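Local coordinates for protein ferulic acid esterase, AmCE1/Fae1A (PDB 5CXX) that probably cleaves ester-linked ferulic acid from plant cell-wall material, as a feruloyl esterase of the alpha/beta-hydrolase fold that binds ferulic acid in its ligand pocket, at residues Lys27-Tyr32 / Arg40-Ile45; Glu208-Val213 / Asn239-Ile244; Leu215-Thr220 / Ile244-Pro249. All blocks are in the same frame, centred on the assembly; numbering follows the deposited sequence. Where two conformers were deposited one is given.

Contact 1. Residues Lys27-Tyr32 / Arg40-Ile45; sequences KKITYY and RKMNVI. With SO4 (sulfate ion), chain E.
Tyr31 and Arg40 form a hydrogen-bonded antiparallel pair whose side chains run side by side, with the phenol ring and the guanidinium planes turned 74° apart. NH1 of Arg40 donates to Tyr31 OH at 3.0 Å, the hydroxyl lying at the edge of the guanidinium and close to its plane. Farther back, Arg40 CB makes an off-centre CH-pi contact, 4.3 Å from the centroid of the Tyr31 ring. Met42 crosses the same ring at about a right angle; its CG sits between the backbone N and the carbonyl carbon (chi1 55°), and SD comes within 3.8 Å of Tyr31 CE1 in an oblique Met-aromatic contact. Farther along this face, CG1 of Ile29 packs against CG2 of Val44 at 3.8 Å. The other face is more polar. Here Lys28 CD touches Lys41 CD at 3.6 Å. Lys41 NZ makes a weak bond to Thr30 OG1.

Second partners fix the polar ends. Water 1 donates to both Tyr31 OH and Lys41 O, and Glu128 also bonds the Tyr31 hydroxyl. The carbonyls of Asp100 and Tyr102 hold Arg40 NH2; Glu69 and Asp70 form salt bridges with Lys28 NZ. Helix 125-140 covers the face of Ile29, Tyr31 and Met42. A sulfate, probably from the crystallisation liquor, accepts a bond from Tyr32 N.

Six backbone hydrogen bonds, among them Ile29 N to Met42 O at 2.8 Å, join the strands as a beta hairpin, the antiparallel margin of the mixed sheet in this alpha/beta-hydrolase fold.

Contact 2. Residues Glu208-Val213 / Asn239-Ile244; sequences EIQPIV and NNQEHI
Gln241 and Gln210 meet where two loops run into neighbouring strands of the alpha/beta-hydrolase sheet, just beyond a Schellman motif that ends helix 228-238. Asn239 O accepts a bond from Gln241 NE2 at 3.0 Å, and Asn240, with positive phi, is the C-prime residue of the motif. At Gln241, the bond to Asn239 and one from Ala207 N to OE1 hold both ends of the side-chain amide. Gln210 NE2 then donates to Gln241 OE1 at 2.8 Å, with the N-H nearly straight at 169°. The two amide planes stand at 90°: the acceptor lies in the plane of the Gln210 amide, yet the donor sits above the carbonyl plane of Gln241.

Next, Glu242 has CG between its backbone N and carbonyl carbon (chi1 39°), and OE2 farther out approaches Gln210 CB at 3.7 Å. Waters add further links: water 2 ties Glu242 O to Gln210 OE1, water 3 ties that same carbonyl to Pro211 O, and water 4 donates to Pro211 O and Glu242 OE2, each at 2.7 Å. His243 turns back to its own loop, ND1 donating to Gln241 O. At Ile244 the contact becomes apolar, CD1 lying 4.2 Å from Val213 CG1.

Contact 3. Residues Leu215-Thr220 / Ile244-Pro249; sequences LIDCGT and IWFEVP
Asp217 lies beside Phe246 on neighbouring parallel strands, both side chains pointing the same way. From the backbone outward, its CB stands over one face of the Phe246 ring, 3.5 Å above the plane and offset toward the rim, with CZ the nearest ring atom; this is a CH-pi contact. CG is held between the backbone N and the carbonyl carbon (chi1 85°) and remains near the ring, 4.0 Å from Phe246 CZ. At the tip, OD2 stays by the CE2-CZ side of the ring while meeting Val248 CG2 at 3.4 Å. The carboxylate and ring planes are 54° apart. Leu215 CD2 approaches the ring obliquely at CE1, while helix 255-266 packs on this face through Ala260 and Asn264.

On the reverse face, the Trp245 indole reaches along the strand from Ile216 to Cys218. Its CE3 lies 3.7 Å from Ile216 CG2, and CH2 reaches Cys218 CB at 4.1 Å; His233 stacks on the indole. Helix 228-238 connects the two strands in a beta-alpha-beta unit and packs on the Trp245 face. Cys218 also touches residues of a probable Ser-His-Asp triad (Ser156, His253, Asp222), its side chain about 11 Å from the bound ferulic acid. Water 5 donates to Gly219 O and Glu247 OE2.

The backbone ladder is uneven: the weak Cys218 N to Phe246 O bond, 3.4 Å, lies between firmer ones such as Ile216 N to Ile244 O at 2.8 Å. Side-chain contacts line both faces at this point, and Asp217 joins the packing through its methylene as well as its carboxylate oxygen.

Contacts 1 and 3 lie at opposite margins of the same mixed sheet, their centres 30 Å apart: one pairs the antiparallel hairpin strands, the other the last two parallel strands. Both combine a backbone ladder with aromatic packing, but contact 1 adds an arginine-tyrosine bond and charged groups, whereas contact 3 relies more on apolar and CH-pi contacts. Contact 2 is smaller and joins loops through amide and water bonds. It shares Ile244 with contact 3, and both involve the chain on either side of helix 228-238. All three are partly buried; three waters link the loops of contact 2, where contacts 1 and 3 are held by backbone ladders and have one bridging water each.

Contact 1. Residues Lys27-Tyr32 / Arg40-Ile45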
loop_
_atom_site.group_PDB
_atom_site.type_symbol
_atom_site.label_atom_id
_atom_site.label_comp_id
_atom_site.label_asym_id
_atom_site.label_seq_id
_atom_site.Cartn_x
_atom_site.Cartn_y
_atom_site.Cartn_z
ATOM N N LYS A 27 -12.958 8.533 -8.484
ATOM C CA LYS A 27 -13.603 8.237 -9.762
ATOM C C LYS A 27 -13.187 6.850 -10.193
ATOM O O LYS A 27 -11.967 6.559 -10.237
ATOM C CB LYS A 27 -13.176 9.235 -10.824
ATOM C CG LYS A 27 -13.721 8.936 -12.213
ATOM C CD LYS A 27 -15.169 9.323 -12.375
ATOM C CE LYS A 27 -15.682 8.983 -13.791
ATOM N NZ LYS A 27 -15.383 7.519 -14.030
ATOM N N LYS A 28 -14.164 5.994 -10.522
ATOM C CA LYS A 28 -13.802 4.646 -10.934
ATOM C C LYS A 28 -13.512 4.567 -12.426
ATOM O O LYS A 28 -14.339 5.004 -13.280
ATOM C CB LYS A 28 -14.908 3.646 -10.559
ATOM C CG LYS A 28 -14.383 2.187 -10.689
ATOM C CD LYS A 28 -15.386 1.155 -10.105
ATOM C CE LYS A 28 -15.521 1.299 -8.576
ATOM N NZ LYS A 28 -16.294 0.111 -8.050
ATOM N N ILE A 29 -12.300 4.119 -12.715
ATOM C CA ILE A 29 -11.792 4.026 -14.060
ATOM C C ILE A 29 -11.785 2.584 -14.533
ATOM O O ILE A 29 -11.343 1.674 -13.796
ATOM C CB ILE A 29 -10.322 4.607 -14.100
ATOM C CG1 ILE A 29 -10.308 6.087 -13.638
ATOM C CG2 ILE A 29 -9.664 4.386 -15.489
ATOM C CD1 ILE A 29 -11.319 6.949 -14.330
ATOM N N THR A 30 -12.256 2.337 -15.762
ATOM C CA THR A 30 -12.226 1.029 -16.401
ATOM C C THR A 30 -11.150 1.064 -17.475
ATOM O O THR A 30 -11.140 2.021 -18.297
ATOM C CB THR A 30 -13.627 0.703 -17.016
ATOM O OG1 THR A 30 -14.597 0.782 -15.960
ATOM C CG2 THR A 30 -13.672 -0.723 -17.532
ATOM N N TYR A 31 -10.266 0.073 -17.494
ATOM C CA TYR A 31 -9.114 0.119 -18.406
ATOM C C TYR A 31 -8.738 -1.318 -18.789
ATOM O O TYR A 31 -9.038 -2.293 -18.050
ATOM C CB TYR A 31 -7.879 0.840 -17.781
ATOM C CG TYR A 31 -7.304 0.059 -16.618
ATOM C CD1 TYR A 31 -7.880 0.166 -15.339
ATOM C CD2 TYR A 31 -6.239 -0.831 -16.826
ATOM C CE1 TYR A 31 -7.374 -0.622 -14.221
ATOM C CE2 TYR A 31 -5.712 -1.580 -15.732
ATOM C CZ TYR A 31 -6.323 -1.495 -14.473
ATOM O OH TYR A 31 -5.763 -2.276 -13.468
ATOM N N TYR A 32 -8.124 -1.496 -19.949
ATOM C CA TYR A 32 -7.823 -2.872 -20.367
ATOM C C TYR A 32 -6.423 -3.286 -19.903
ATOM O O TYR A 32 -5.494 -2.536 -20.131
ATOM C CB TYR A 32 -7.929 -3.025 -21.920
ATOM C CG TYR A 32 -7.760 -4.464 -22.362
ATOM C CD1 TYR A 32 -8.831 -5.364 -22.333
ATOM C CD2 TYR A 32 -6.504 -4.967 -22.714
ATOM C CE1 TYR A 32 -8.642 -6.694 -22.640
ATOM C CE2 TYR A 32 -6.294 -6.252 -23.024
ATOM C CZ TYR A 32 -7.401 -7.175 -22.995
ATOM O OH TYR A 32 -7.209 -8.488 -23.335
ATOM N N ARG A 40 -10.353 -4.139 -16.397
ATOM C CA ARG A 40 -10.265 -4.060 -14.944
ATOM C C ARG A 40 -10.703 -2.682 -14.454
ATOM O O ARG A 40 -10.930 -1.775 -15.253
ATOM C CB ARG A 40 -8.838 -4.355 -14.477
ATOM C CG ARG A 40 -8.181 -5.534 -15.177
ATOM C CD ARG A 40 -6.888 -5.932 -14.486
ATOM N NE ARG A 40 -7.132 -6.587 -13.204
ATOM C CZ ARG A 40 -6.852 -6.046 -12.023
ATOM N NH1 ARG A 40 -6.314 -4.835 -11.956
ATOM N NH2 ARG A 40 -7.108 -6.714 -10.907
ATOM N N LYS A 41 -10.823 -2.531 -13.138
ATOM C CA LYS A 41 -11.224 -1.243 -12.549
ATOM C C LYS A 41 -10.220 -0.785 -11.510
ATOM O O LYS A 41 -9.589 -1.612 -10.837
ATOM C CB LYS A 41 -12.583 -1.364 -11.872
ATOM C CG LYS A 41 -13.768 -1.602 -12.979
ATOM C CD LYS A 41 -15.163 -1.636 -12.376
ATOM C CE LYS A 41 -16.251 -1.548 -13.458
ATOM N NZ LYS A 41 -15.814 -2.237 -14.686
ATOM N N MET A 42 -10.087 0.542 -11.391
ATOM C CA MET A 42 -9.311 1.124 -10.274
ATOM C C MET A 42 -9.993 2.457 -9.926
ATOM O O MET A 42 -10.621 3.075 -10.792
ATOM C CB MET A 42 -7.812 1.399 -10.617
ATOM C CG MET A 42 -7.648 2.295 -11.859
ATOM S SD MET A 42 -5.855 2.240 -12.190
ATOM C CE MET A 42 -5.774 3.194 -13.742
ATOM N N ASN A 43 -9.851 2.912 -8.665
ATOM C CA ASN A 43 -10.250 4.282 -8.357
ATOM C C ASN A 43 -9.069 5.199 -8.491
ATOM O O ASN A 43 -7.962 4.918 -7.994
ATOM C CB ASN A 43 -10.786 4.385 -6.948
ATOM C CG ASN A 43 -12.161 3.747 -6.834
ATOM O OD1 ASN A 43 -13.088 4.139 -7.542
ATOM N ND2 ASN A 43 -12.291 2.733 -5.975
ATOM N N VAL A 44 -9.324 6.321 -9.140
ATOM C CA VAL A 44 -8.366 7.413 -9.160
ATOM C C VAL A 44 -8.940 8.581 -8.358
ATOM O O VAL A 44 -10.038 9.059 -8.649
ATOM C CB VAL A 44 -8.041 7.839 -10.605
ATOM C CG1 VAL A 44 -7.073 9.052 -10.622
ATOM C CG2 VAL A 44 -7.390 6.658 -11.344
ATOM N N ILE A 45 -8.148 9.058 -7.406
ATOM C CA ILE A 45 -8.559 10.156 -6.519
ATOM C C ILE A 45 -7.612 11.336 -6.785
ATOM O O ILE A 45 -6.456 11.335 -6.321
ATOM C CB ILE A 45 -8.509 9.684 -5.074
ATOM C CG1 ILE A 45 -9.430 8.460 -4.844
ATOM C CG2 ILE A 45 -8.841 10.886 -4.126
ATOM C CD1 ILE A 45 -8.917 7.601 -3.600
HETATM S S SO4 E . -7.584 1.674 -22.301
HETATM O O1 SO4 E . -6.141 1.735 -21.916
HETATM O O2 SO4 E . -8.218 0.522 -21.728
HETATM O O3 SO4 E . -7.598 1.553 -23.755
HETATM O O4 SO4 E . -8.384 2.863 -21.912
HETATM O O HOH W 1 -6.820 -1.969 -10.833
#

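Contact 2. Residues Glu208-Val213 / Asn239-Ile244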
loop_
_atom_site.group_PDB
_atom_site.type_symbol
_atom_site.label_atom_id
_atom_site.label_comp_id
_atom_site.label_asym_id
_atom_site.label_seq_id
_atom_site.Cartn_x
_atom_site.Cartn_y
_atom_site.Cartn_z
ATOM N N GLU A 208 18.736 -3.465 -3.634
ATOM C CA GLU A 208 20.007 -2.844 -3.898
ATOM C C GLU A 208 19.851 -1.347 -3.616
ATOM O O GLU A 208 20.477 -0.918 -2.627
ATOM C CB GLU A 208 20.474 -3.144 -5.312
ATOM C CG GLU A 208 21.951 -3.114 -5.428
ATOM C CD GLU A 208 22.417 -3.689 -6.730
ATOM O OE1 GLU A 208 21.644 -4.440 -7.377
ATOM O OE2 GLU A 208 23.525 -3.402 -7.154
ATOM N N ILE A 209 19.034 -0.580 -4.383
ATOM C CA ILE A 209 18.747 0.846 -4.033
ATOM C C ILE A 209 17.697 0.901 -2.932
ATOM O O ILE A 209 16.620 0.300 -3.077
ATOM C CB ILE A 209 18.355 1.750 -5.273
ATOM C CG1 ILE A 209 18.059 3.212 -4.813
ATOM C CG2 ILE A 209 17.199 1.178 -6.090
ATOM C CD1 ILE A 209 18.066 4.249 -6.072
ATOM N N GLN A 210 18.022 1.538 -1.794
ATOM C CA GLN A 210 17.144 1.462 -0.608
ATOM C C GLN A 210 15.866 2.258 -0.814
ATOM O O GLN A 210 15.931 3.370 -1.354
ATOM C CB GLN A 210 17.859 2.026 0.636
ATOM C CG GLN A 210 18.881 1.040 1.196
ATOM C CD GLN A 210 18.225 -0.270 1.647
ATOM O OE1 GLN A 210 17.572 -0.318 2.693
ATOM N NE2 GLN A 210 18.381 -1.316 0.846
ATOM N N PRO A 211 14.716 1.738 -0.336
ATOM C CA PRO A 211 13.564 2.650 -0.248
ATOM C C PRO A 211 13.917 3.950 0.439
ATOM O O PRO A 211 14.723 3.994 1.419
ATOM C CB PRO A 211 12.579 1.862 0.633
ATOM C CG PRO A 211 12.882 0.434 0.381
ATOM C CD PRO A 211 14.422 0.460 0.333
ATOM N N ILE A 212 13.341 5.059 -0.022
ATOM C CA ILE A 212 13.506 6.323 0.671
ATOM C C ILE A 212 12.860 6.229 2.075
ATOM O O ILE A 212 13.410 6.707 3.068
ATOM C CB ILE A 212 12.895 7.494 -0.142
ATOM C CG1 ILE A 212 13.559 7.518 -1.540
ATOM C CG2 ILE A 212 13.025 8.844 0.592
ATOM C CD1 ILE A 212 12.861 8.485 -2.571
ATOM N N VAL A 213 11.674 5.621 2.119
ATOM C CA VAL A 213 10.993 5.296 3.381
ATOM C C VAL A 213 10.419 3.884 3.225
ATOM O O VAL A 213 9.815 3.543 2.162
ATOM C CB VAL A 213 9.850 6.284 3.698
ATOM C CG1 VAL A 213 9.098 5.833 4.953
ATOM C CG2 VAL A 213 10.355 7.693 3.864
ATOM N N ASN A 239 18.873 -7.896 7.730
ATOM C CA ASN A 239 19.417 -7.650 6.404
ATOM C C ASN A 239 19.888 -6.245 6.220
ATOM O O ASN A 239 20.202 -5.866 5.118
ATOM C CB ASN A 239 18.382 -7.976 5.346
ATOM C CG ASN A 239 18.120 -9.464 5.221
ATOM O OD1 ASN A 239 18.828 -10.307 5.779
ATOM N ND2 ASN A 239 17.088 -9.798 4.449
ATOM N N ASN A 240 19.947 -5.470 7.311
ATOM C CA ASN A 240 20.426 -4.093 7.248
ATOM C C ASN A 240 19.623 -3.191 6.337
ATOM O O ASN A 240 20.197 -2.317 5.643
ATOM C CB ASN A 240 21.910 -4.066 6.827
ATOM C CG ASN A 240 22.784 -4.775 7.786
ATOM O OD1 ASN A 240 23.209 -5.933 7.555
ATOM N ND2 ASN A 240 23.051 -4.117 8.889
ATOM N N GLN A 241 18.308 -3.403 6.305
ATOM C CA GLN A 241 17.409 -2.612 5.453
ATOM C C GLN A 241 16.753 -1.588 6.369
ATOM O O GLN A 241 15.983 -1.994 7.254
ATOM C CB GLN A 241 16.318 -3.514 4.785
ATOM C CG GLN A 241 16.966 -4.678 3.978
ATOM C CD GLN A 241 17.776 -4.161 2.809
ATOM O OE1 GLN A 241 17.186 -3.656 1.819
ATOM N NE2 GLN A 241 19.107 -4.212 2.917
ATOM N N GLU A 242 17.044 -0.307 6.187
ATOM C CA GLU A 242 16.488 0.741 7.064
ATOM C C GLU A 242 14.977 0.827 6.868
ATOM O O GLU A 242 14.487 0.799 5.725
ATOM C CB GLU A 242 17.084 2.106 6.754
ATOM C CG GLU A 242 17.283 2.336 5.259
ATOM C CD GLU A 242 18.349 3.408 4.927
ATOM O OE1 GLU A 242 19.192 3.708 5.809
ATOM O OE2 GLU A 242 18.359 3.917 3.773
ATOM N N HIS A 243 14.247 0.901 7.985
ATOM C CA HIS A 243 12.793 0.956 7.933
ATOM C C HIS A 243 12.255 1.351 9.282
ATOM O O HIS A 243 12.994 1.429 10.314
ATOM C CB HIS A 243 12.197 -0.408 7.513
ATOM C CG HIS A 243 12.399 -1.462 8.569
ATOM N ND1 HIS A 243 13.651 -1.992 8.841
ATOM C CD2 HIS A 243 11.554 -1.955 9.503
ATOM C CE1 HIS A 243 13.542 -2.828 9.868
ATOM N NE2 HIS A 243 12.298 -2.794 10.309
ATOM N N ILE A 244 10.982 1.686 9.291
ATOM C CA ILE A 244 10.282 2.037 10.491
ATOM C C ILE A 244 9.340 0.912 10.858
ATOM O O ILE A 244 8.626 0.416 9.958
ATOM C CB ILE A 244 9.410 3.285 10.208
ATOM C CG1 ILE A 244 10.334 4.488 9.904
ATOM C CG2 ILE A 244 8.405 3.575 11.348
ATOM C CD1 ILE A 244 9.549 5.657 9.145
HETATM O O HOH W 2 14.926 -0.616 3.489
HETATM O O HOH W 3 14.552 3.296 4.149
HETATM O O HOH W 4 17.045 5.351 1.876
#

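Contact 3. Residues Leu215-Thr220 / Ile244-Pro249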
loop_
_atom_site.group_PDB
_atom_site.type_symbol
_atom_site.label_atom_id
_atom_site.label_comp_id
_atom_site.label_asym_id
_atom_site.label_seq_id
_atom_site.Cartn_x
_atom_site.Cartn_y
_atom_site.Cartn_z
ATOM N N LEU A 215 7.977 1.468 5.735
ATOM C CA LEU A 215 7.299 1.543 7.035
ATOM C C LEU A 215 6.408 0.361 7.173
ATOM O O LEU A 215 5.650 0.062 6.241
ATOM C CB LEU A 215 6.474 2.822 7.144
ATOM C CG LEU A 215 5.632 3.062 8.419
ATOM C CD1 LEU A 215 5.487 4.579 8.716
ATOM C CD2 LEU A 215 4.213 2.370 8.378
ATOM N N ILE A 216 6.414 -0.261 8.348
ATOM C CA ILE A 216 5.586 -1.428 8.612
ATOM C C ILE A 216 4.916 -1.216 9.964
ATOM O O ILE A 216 5.581 -0.786 10.933
ATOM C CB ILE A 216 6.424 -2.717 8.713
ATOM C CG1 ILE A 216 7.199 -2.959 7.448
ATOM C CG2 ILE A 216 5.487 -3.916 9.008
ATOM C CD1 ILE A 216 8.149 -4.209 7.587
ATOM N N ASP A 217 3.589 -1.487 10.040
ATOM C CA ASP A 217 2.946 -1.530 11.362
ATOM C C ASP A 217 2.045 -2.726 11.487
ATOM O O ASP A 217 1.847 -3.503 10.516
ATOM C CB ASP A 217 2.185 -0.197 11.739
ATOM C CG ASP A 217 0.722 -0.110 11.193
ATOM O OD1 ASP A 217 0.445 -0.673 10.141
ATOM O OD2 ASP A 217 -0.128 0.536 11.869
ATOM N N CYS A 218 1.549 -2.902 12.699
ATOM C CA CYS A 218 0.580 -3.971 12.972
ATOM C C CYS A 218 -0.027 -3.751 14.338
ATOM O O CYS A 218 0.668 -3.261 15.239
ATOM C CB CYS A 218 1.264 -5.369 12.941
ATOM S SG CYS A 218 0.071 -6.764 12.907
ATOM N N GLY A 219 -1.309 -4.110 14.533
ATOM C CA GLY A 219 -1.862 -4.202 15.867
ATOM C C GLY A 219 -1.082 -5.220 16.717
ATOM O O GLY A 219 -0.518 -6.197 16.211
ATOM N N THR A 220 -1.120 -5.055 18.027
ATOM C CA THR A 220 -0.468 -6.048 18.921
ATOM C C THR A 220 -1.328 -7.334 18.991
ATOM O O THR A 220 -0.843 -8.375 19.407
ATOM C CB THR A 220 -0.294 -5.532 20.340
ATOM O OG1 THR A 220 -1.554 -5.054 20.793
ATOM C CG2 THR A 220 0.739 -4.356 20.352
ATOM N N ILE A 244 10.982 1.686 9.291
ATOM C CA ILE A 244 10.282 2.037 10.491
ATOM C C ILE A 244 9.340 0.912 10.858
ATOM O O ILE A 244 8.626 0.416 9.958
ATOM C CB ILE A 244 9.410 3.285 10.208
ATOM C CG1 ILE A 244 10.334 4.488 9.904
ATOM C CG2 ILE A 244 8.405 3.575 11.348
ATOM C CD1 ILE A 244 9.549 5.657 9.145
ATOM N N TRP A 245 9.305 0.552 12.133
ATOM C CA TRP A 245 8.392 -0.474 12.607
ATOM C C TRP A 245 7.733 -0.008 13.901
ATOM O O TRP A 245 8.445 0.512 14.776
ATOM C CB TRP A 245 9.174 -1.788 12.841
ATOM C CG TRP A 245 8.527 -2.772 13.813
ATOM C CD1 TRP A 245 9.014 -3.109 15.037
ATOM C CD2 TRP A 245 7.330 -3.606 13.617
ATOM N NE1 TRP A 245 8.230 -4.073 15.641
ATOM C CE2 TRP A 245 7.179 -4.372 14.811
ATOM C CE3 TRP A 245 6.369 -3.732 12.605
ATOM C CZ2 TRP A 245 6.160 -5.285 14.990
ATOM C CZ3 TRP A 245 5.302 -4.649 12.801
ATOM C CH2 TRP A 245 5.227 -5.414 13.974
ATOM N N PHE A 246 6.390 -0.200 13.982
ATOM C CA PHE A 246 5.749 0.041 15.276
ATOM C C PHE A 246 4.473 -0.757 15.383
ATOM O O PHE A 246 3.919 -1.198 14.361
ATOM C CB PHE A 246 5.434 1.540 15.509
ATOM C CG PHE A 246 4.363 2.106 14.588
ATOM C CD1 PHE A 246 4.723 2.584 13.328
ATOM C CD2 PHE A 246 3.015 2.110 14.970
ATOM C CE1 PHE A 246 3.761 3.087 12.432
ATOM C CE2 PHE A 246 2.005 2.641 14.058
ATOM C CZ PHE A 246 2.418 3.109 12.801
ATOM N N GLU A 247 4.016 -0.915 16.627
ATOM C CA GLU A 247 2.774 -1.707 16.888
ATOM C C GLU A 247 1.715 -0.820 17.480
ATOM O O GLU A 247 1.988 0.054 18.290
ATOM C CB GLU A 247 3.079 -2.915 17.814
ATOM C CG GLU A 247 3.987 -3.893 17.125
ATOM C CD GLU A 247 4.348 -5.015 18.074
ATOM O OE1 GLU A 247 5.183 -4.856 18.990
ATOM O OE2 GLU A 247 3.846 -6.121 17.904
ATOM N N VAL A 248 0.465 -1.069 17.090
ATOM C CA VAL A 248 -0.649 -0.258 17.563
ATOM C C VAL A 248 -1.281 -0.971 18.740
ATOM O O VAL A 248 -1.743 -2.110 18.589
ATOM C CB VAL A 248 -1.680 -0.079 16.425
ATOM C CG1 VAL A 248 -2.820 0.782 16.947
ATOM C CG2 VAL A 248 -0.941 0.572 15.199
ATOM N N PRO A 249 -1.218 -0.378 19.945
ATOM C CA PRO A 249 -1.548 -1.166 21.134
ATOM C C PRO A 249 -3.042 -1.576 21.217
ATOM O O PRO A 249 -3.898 -0.686 21.086
ATOM C CB PRO A 249 -1.155 -0.236 22.305
ATOM C CG PRO A 249 -1.168 1.099 21.726
ATOM C CD PRO A 249 -0.748 0.975 20.285
HETATM O O HOH W 5 2.372 -6.907 15.977
#